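Local coordinates for protein rhamnosidase B (Bacillus sp., PDB 2OKX) that probably hydrolyses terminal alpha-L-rhamnose residues from rhamnosides, as an alpha-L-rhamnosidase of glycoside hydrolase family 78, at residues Y392-R404 / H478-C490. Numbering follows the deposited sequence.
Sequences YTEENVFGSNVWR and HTYGLDNTFRYIC
Phe-398 pushes its ring into the curl of 478-482, which includes a type II beta turn from Thr-479 to Leu-482. With CG anti to the backbone N (chi1 -175°), the far end of the ring reaches the turn: CE1 lies 3.7 Å from Thr-479 OG1, and CZ is 3.9 Å from Tyr-480 CA. Thr-479 OG1 in turn donates to Leu-482 O in the carbonyl plane, tying the two ends of the turn together. One turn on, Val-402 CG2 sits over a face of the His-478 imidazole, 4.0 Å from its centroid and 20° off the normal, a CH-pi contact. Val-397 spans the side chains of Thr-485 and Arg-487 on the helix-facing side of strand 485-489, its CG1 3.6 Å from Thr-485 CG2 and its CG2 3.9 Å from Arg-487 CB. The helix 397-402 runs crosswise to that strand, at 104°.

No direct hydrogen bond joins the segments; waters do. One accepts from Phe-398 N (3.1 Å), donates to Asp-483 OD2 and pairs with Thr-485 OG1. Two others link Arg-487 to Glu-395 OE2 and Ser-400 OG, while its NE forms a salt bridge with Asp-464. In the second shell, Asn-396 caps the helix through OD1 to Gly-399 N, and His-315 bonds both Asn-396 ND2 and Asp-483 OD1. Apolar contact and water bridges thus seat the helix on the concanavalin-like domain, and Asp-483 probably favours the helix start electrostatically.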
loop_
_atom_site.group_PDB
_atom_site.type_symbol
_atom_site.label_atom_id
_atom_site.label_comp_id
_atom_site.label_asym_id
_atom_site.label_seq_id
_atom_site.Cartn_x
_atom_site.Cartn_y
_atom_site.Cartn_z
ATOM N N TYR A 392 16.422 -15.895 -6.926
ATOM C CA TYR A 392 15.906 -16.529 -8.132
ATOM C C TYR A 392 14.958 -17.690 -7.852
ATOM O O TYR A 392 15.195 -18.487 -6.944
ATOM C CB TYR A 392 17.090 -17.044 -8.955
ATOM C CG TYR A 392 16.720 -17.829 -10.186
ATOM C CD1 TYR A 392 16.524 -17.191 -11.409
ATOM C CD2 TYR A 392 16.573 -19.217 -10.136
ATOM C CE1 TYR A 392 16.198 -17.911 -12.551
ATOM C CE2 TYR A 392 16.243 -19.949 -11.275
ATOM C CZ TYR A 392 16.059 -19.289 -12.477
ATOM O OH TYR A 392 15.748 -19.998 -13.612
ATOM N N THR A 393 13.890 -17.788 -8.641
ATOM C CA THR A 393 12.942 -18.889 -8.493
ATOM C C THR A 393 12.164 -19.172 -9.773
ATOM O O THR A 393 11.790 -18.255 -10.504
ATOM C CB THR A 393 11.921 -18.649 -7.349
ATOM O OG1 THR A 393 11.138 -19.839 -7.164
ATOM C CG2 THR A 393 10.980 -17.483 -7.685
ATOM N N GLU A 394 11.939 -20.454 -10.042
ATOM C CA GLU A 394 11.192 -20.880 -11.216
ATOM C C GLU A 394 9.748 -21.217 -10.830
ATOM O O GLU A 394 8.972 -21.712 -11.639
ATOM C CB GLU A 394 11.885 -22.081 -11.874
ATOM C CG GLU A 394 13.065 -21.664 -12.751
ATOM C CD GLU A 394 13.976 -22.819 -13.141
ATOM O OE1 GLU A 394 13.474 -23.941 -13.351
ATOM O OE2 GLU A 394 15.200 -22.590 -13.252
ATOM N N GLU A 395 9.406 -20.948 -9.574
ATOM C CA GLU A 395 8.050 -21.174 -9.077
ATOM C C GLU A 395 7.465 -19.765 -9.119
ATOM O O GLU A 395 7.433 -19.057 -8.115
ATOM C CB GLU A 395 8.114 -21.728 -7.656
ATOM C CG GLU A 395 8.926 -23.026 -7.581
ATOM C CD GLU A 395 9.027 -23.590 -6.183
ATOM O OE1 GLU A 395 9.774 -23.020 -5.355
ATOM O OE2 GLU A 395 8.349 -24.605 -5.912
ATOM N N ASN A 396 7.017 -19.377 -10.309
ATOM C CA ASN A 396 6.513 -18.036 -10.573
ATOM C C ASN A 396 5.030 -17.953 -10.931
ATOM O O ASN A 396 4.644 -18.041 -12.100
ATOM C CB ASN A 396 7.377 -17.436 -11.692
ATOM C CG ASN A 396 6.968 -16.034 -12.070
ATOM O OD1 ASN A 396 6.190 -15.382 -11.369
ATOM N ND2 ASN A 396 7.504 -15.551 -13.186
ATOM N N VAL A 397 4.204 -17.749 -9.910
ATOM C CA VAL A 397 2.764 -17.667 -10.109
ATOM C C VAL A 397 2.347 -16.487 -10.979
ATOM O O VAL A 397 1.496 -16.632 -11.847
ATOM C CB VAL A 397 2.025 -17.590 -8.758
ATOM C CG1 VAL A 397 0.516 -17.455 -8.992
ATOM C CG2 VAL A 397 2.321 -18.850 -7.941
ATOM N N PHE A 398 2.949 -15.321 -10.752
ATOM C CA PHE A 398 2.602 -14.136 -11.533
ATOM C C PHE A 398 2.867 -14.338 -13.025
ATOM O O PHE A 398 1.973 -14.164 -13.855
ATOM C CB PHE A 398 3.385 -12.917 -11.024
ATOM C CG PHE A 398 3.007 -11.624 -11.698
ATOM C CD1 PHE A 398 1.822 -10.967 -11.369
ATOM C CD2 PHE A 398 3.834 -11.065 -12.668
ATOM C CE1 PHE A 398 1.468 -9.769 -11.998
ATOM C CE2 PHE A 398 3.491 -9.868 -13.304
ATOM C CZ PHE A 398 2.303 -9.218 -12.967
ATOM N N GLY A 399 4.098 -14.708 -13.365
ATOM C CA GLY A 399 4.441 -14.912 -14.761
ATOM C C GLY A 399 3.589 -15.974 -15.419
ATOM O O GLY A 399 3.255 -15.868 -16.599
ATOM N N SER A 400 3.237 -17.001 -14.649
ATOM C CA SER A 400 2.419 -18.103 -15.140
ATOM C C SER A 400 0.972 -17.672 -15.385
ATOM O O SER A 400 0.221 -18.362 -16.077
ATOM C CB SER A 400 2.448 -19.264 -14.141
ATOM O OG SER A 400 3.763 -19.771 -13.970
ATOM N N ASN A 401 0.578 -16.536 -14.810
ATOM C CA ASN A 401 -0.775 -16.019 -15.001
ATOM C C ASN A 401 -0.821 -14.954 -16.089
ATOM O O ASN A 401 -1.789 -14.876 -16.848
ATOM C CB ASN A 401 -1.322 -15.452 -13.685
ATOM C CG ASN A 401 -2.150 -16.464 -12.925
ATOM O OD1 ASN A 401 -3.286 -16.759 -13.303
ATOM N ND2 ASN A 401 -1.584 -17.016 -11.858
ATOM N N VAL A 402 0.223 -14.132 -16.165
ATOM C CA VAL A 402 0.290 -13.089 -17.178
ATOM C C VAL A 402 0.428 -13.718 -18.557
ATOM O O VAL A 402 -0.187 -13.267 -19.518
ATOM C CB VAL A 402 1.477 -12.141 -16.924
ATOM C CG1 VAL A 402 1.642 -11.173 -18.093
ATOM C CG2 VAL A 402 1.237 -11.374 -15.635
ATOM N N TRP A 403 1.246 -14.758 -18.661
ATOM C CA TRP A 403 1.400 -15.437 -19.939
ATOM C C TRP A 403 0.973 -16.881 -19.798
ATOM O O TRP A 403 1.669 -17.691 -19.183
ATOM C CB TRP A 403 2.849 -15.373 -20.442
ATOM C CG TRP A 403 3.067 -16.084 -21.768
ATOM C CD1 TRP A 403 2.119 -16.398 -22.704
ATOM C CD2 TRP A 403 4.323 -16.514 -22.313
ATOM N NE1 TRP A 403 2.708 -16.993 -23.797
ATOM C CE2 TRP A 403 4.060 -17.075 -23.583
ATOM C CE3 TRP A 403 5.644 -16.475 -21.851
ATOM C CZ2 TRP A 403 5.072 -17.596 -24.401
ATOM C CZ3 TRP A 403 6.656 -16.993 -22.667
ATOM C CH2 TRP A 403 6.359 -17.546 -23.925
ATOM N N ARG A 404 -0.194 -17.182 -20.351
ATOM C CA ARG A 404 -0.742 -18.527 -20.339
ATOM C C ARG A 404 -0.683 -18.975 -21.793
ATOM O O ARG A 404 -1.292 -18.354 -22.663
ATOM C CB ARG A 404 -2.198 -18.519 -19.841
ATOM C CG ARG A 404 -2.361 -18.107 -18.380
ATOM C CD ARG A 404 -3.832 -17.973 -17.987
ATOM N NE ARG A 404 -4.523 -16.987 -18.816
ATOM C CZ ARG A 404 -5.836 -16.779 -18.800
ATOM N NH1 ARG A 404 -6.617 -17.484 -17.993
ATOM N NH2 ARG A 404 -6.374 -15.884 -19.615
ATOM N N HIS A 478 -3.582 -6.964 -15.008
ATOM C CA HIS A 478 -2.592 -7.606 -14.154
ATOM C C HIS A 478 -1.893 -6.594 -13.267
ATOM O O HIS A 478 -1.707 -5.442 -13.654
ATOM C CB HIS A 478 -1.581 -8.382 -15.001
ATOM C CG HIS A 478 -2.160 -9.618 -15.612
ATOM N ND1 HIS A 478 -2.429 -9.729 -16.958
ATOM C CD2 HIS A 478 -2.583 -10.771 -15.047
ATOM C CE1 HIS A 478 -2.994 -10.900 -17.195
ATOM N NE2 HIS A 478 -3.099 -11.550 -16.052
ATOM N N THR A 479 -1.515 -7.033 -12.069
ATOM C CA THR A 479 -0.857 -6.159 -11.115
ATOM C C THR A 479 0.644 -6.031 -11.385
ATOM O O THR A 479 1.466 -6.373 -10.536
ATOM C CB THR A 479 -1.094 -6.660 -9.666
ATOM O OG1 THR A 479 -0.579 -7.987 -9.516
ATOM C CG2 THR A 479 -2.588 -6.692 -9.354
ATOM N N TYR A 480 0.995 -5.535 -12.571
ATOM C CA TYR A 480 2.403 -5.351 -12.939
ATOM C C TYR A 480 3.078 -4.578 -11.816
ATOM O O TYR A 480 2.583 -3.529 -11.398
ATOM C CB TYR A 480 2.526 -4.556 -14.242
ATOM C CG TYR A 480 1.774 -5.154 -15.406
ATOM C CD1 TYR A 480 2.173 -6.364 -15.979
ATOM C CD2 TYR A 480 0.649 -4.519 -15.924
ATOM C CE1 TYR A 480 1.465 -6.925 -17.041
ATOM C CE2 TYR A 480 -0.065 -5.068 -16.978
ATOM C CZ TYR A 480 0.344 -6.270 -17.533
ATOM O OH TYR A 480 -0.378 -6.808 -18.574
ATOM N N GLY A 481 4.203 -5.099 -11.331
ATOM C CA GLY A 481 4.917 -4.448 -10.246
ATOM C C GLY A 481 4.529 -5.026 -8.896
ATOM O O GLY A 481 5.065 -4.628 -7.854
ATOM N N LEU A 482 3.600 -5.976 -8.916
ATOM C CA LEU A 482 3.124 -6.606 -7.689
ATOM C C LEU A 482 2.884 -8.099 -7.856
ATOM O O LEU A 482 1.924 -8.509 -8.510
ATOM C CB LEU A 482 1.817 -5.948 -7.234
ATOM C CG LEU A 482 1.105 -6.578 -6.036
ATOM C CD1 LEU A 482 1.886 -6.267 -4.757
ATOM C CD2 LEU A 482 -0.318 -6.035 -5.938
ATOM N N ASP A 483 3.761 -8.910 -7.277
ATOM C CA ASP A 483 3.586 -10.356 -7.334
ATOM C C ASP A 483 2.598 -10.676 -6.218
ATOM O O ASP A 483 2.980 -11.126 -5.137
ATOM C CB ASP A 483 4.917 -11.066 -7.091
ATOM C CG ASP A 483 5.741 -11.202 -8.353
ATOM O OD1 ASP A 483 6.188 -10.169 -8.897
ATOM O OD2 ASP A 483 5.933 -12.352 -8.802
ATOM N N ASN A 484 1.324 -10.414 -6.495
ATOM C CA ASN A 484 0.226 -10.611 -5.544
ATOM C C ASN A 484 -0.142 -12.088 -5.523
ATOM O O ASN A 484 -1.280 -12.466 -5.812
ATOM C CB ASN A 484 -0.967 -9.776 -6.014
ATOM C CG ASN A 484 -1.740 -9.176 -4.871
ATOM O OD1 ASN A 484 -1.209 -8.998 -3.777
ATOM N ND2 ASN A 484 -3.000 -8.833 -5.127
ATOM N N THR A 485 0.819 -12.917 -5.129
ATOM C CA THR A 485 0.628 -14.355 -5.186
ATOM C C THR A 485 1.277 -15.197 -4.094
ATOM O O THR A 485 2.013 -14.711 -3.243
ATOM C CB THR A 485 1.242 -14.883 -6.483
ATOM O OG1 THR A 485 2.665 -14.716 -6.406
ATOM C CG2 THR A 485 0.744 -14.104 -7.693
ATOM N N PHE A 486 0.979 -16.491 -4.169
ATOM C CA PHE A 486 1.580 -17.501 -3.317
ATOM C C PHE A 486 1.360 -18.843 -4.001
ATOM O O PHE A 486 0.432 -19.005 -4.799
ATOM C CB PHE A 486 1.025 -17.487 -1.872
ATOM C CG PHE A 486 -0.323 -18.146 -1.689
ATOM C CD1 PHE A 486 -1.395 -17.413 -1.190
ATOM C CD2 PHE A 486 -0.504 -19.508 -1.935
ATOM C CE1 PHE A 486 -2.625 -18.021 -0.934
ATOM C CE2 PHE A 486 -1.731 -20.125 -1.683
ATOM C CZ PHE A 486 -2.791 -19.379 -1.182
ATOM N N ARG A 487 2.262 -19.778 -3.749
ATOM C CA ARG A 487 2.127 -21.116 -4.295
ATOM C C ARG A 487 2.162 -22.047 -3.103
ATOM O O ARG A 487 3.005 -21.904 -2.216
ATOM C CB ARG A 487 3.267 -21.472 -5.251
ATOM C CG ARG A 487 3.352 -22.984 -5.526
ATOM C CD ARG A 487 4.200 -23.295 -6.740
ATOM N NE ARG A 487 3.557 -22.849 -7.968
ATOM C CZ ARG A 487 4.095 -22.960 -9.177
ATOM N NH1 ARG A 487 5.297 -23.506 -9.321
ATOM N NH2 ARG A 487 3.433 -22.529 -10.242
ATOM N N TYR A 488 1.234 -22.990 -3.086
ATOM C CA TYR A 488 1.136 -23.961 -2.011
ATOM C C TYR A 488 1.179 -25.333 -2.667
ATOM O O TYR A 488 0.402 -25.617 -3.581
ATOM C CB TYR A 488 -0.191 -23.783 -1.271
ATOM C CG TYR A 488 -0.433 -24.783 -0.164
ATOM C CD1 TYR A 488 -0.037 -24.514 1.147
ATOM C CD2 TYR A 488 -1.063 -26.000 -0.428
ATOM C CE1 TYR A 488 -0.269 -25.433 2.169
ATOM C CE2 TYR A 488 -1.296 -26.928 0.585
ATOM C CZ TYR A 488 -0.899 -26.637 1.878
ATOM O OH TYR A 488 -1.135 -27.553 2.876
ATOM N N ILE A 489 2.108 -26.170 -2.219
ATOM C CA ILE A 489 2.246 -27.517 -2.756
ATOM C C ILE A 489 1.685 -28.457 -1.696
ATOM O O ILE A 489 2.141 -28.473 -0.554
ATOM C CB ILE A 489 3.720 -27.851 -3.048
ATOM C CG1 ILE A 489 4.320 -26.765 -3.945
ATOM C CG2 ILE A 489 3.816 -29.200 -3.749
ATOM C CD1 ILE A 489 5.825 -26.830 -4.082
ATOM N N CYS A 490 0.690 -29.235 -2.096
ATOM C CA CYS A 490 -0.016 -30.146 -1.201
ATOM C C CYS A 490 0.677 -31.379 -0.652
ATOM O O CYS A 490 1.485 -32.016 -1.324
ATOM C CB CYS A 490 -1.297 -30.620 -1.877
ATOM S SG CYS A 490 -2.450 -29.296 -2.255
HETATM O O HOH W 1 6.749 -25.683 -7.759
HETATM O O HOH W 2 4.637 -14.657 -8.264
HETATM O O HOH W 3 3.927 -22.563 -13.177
#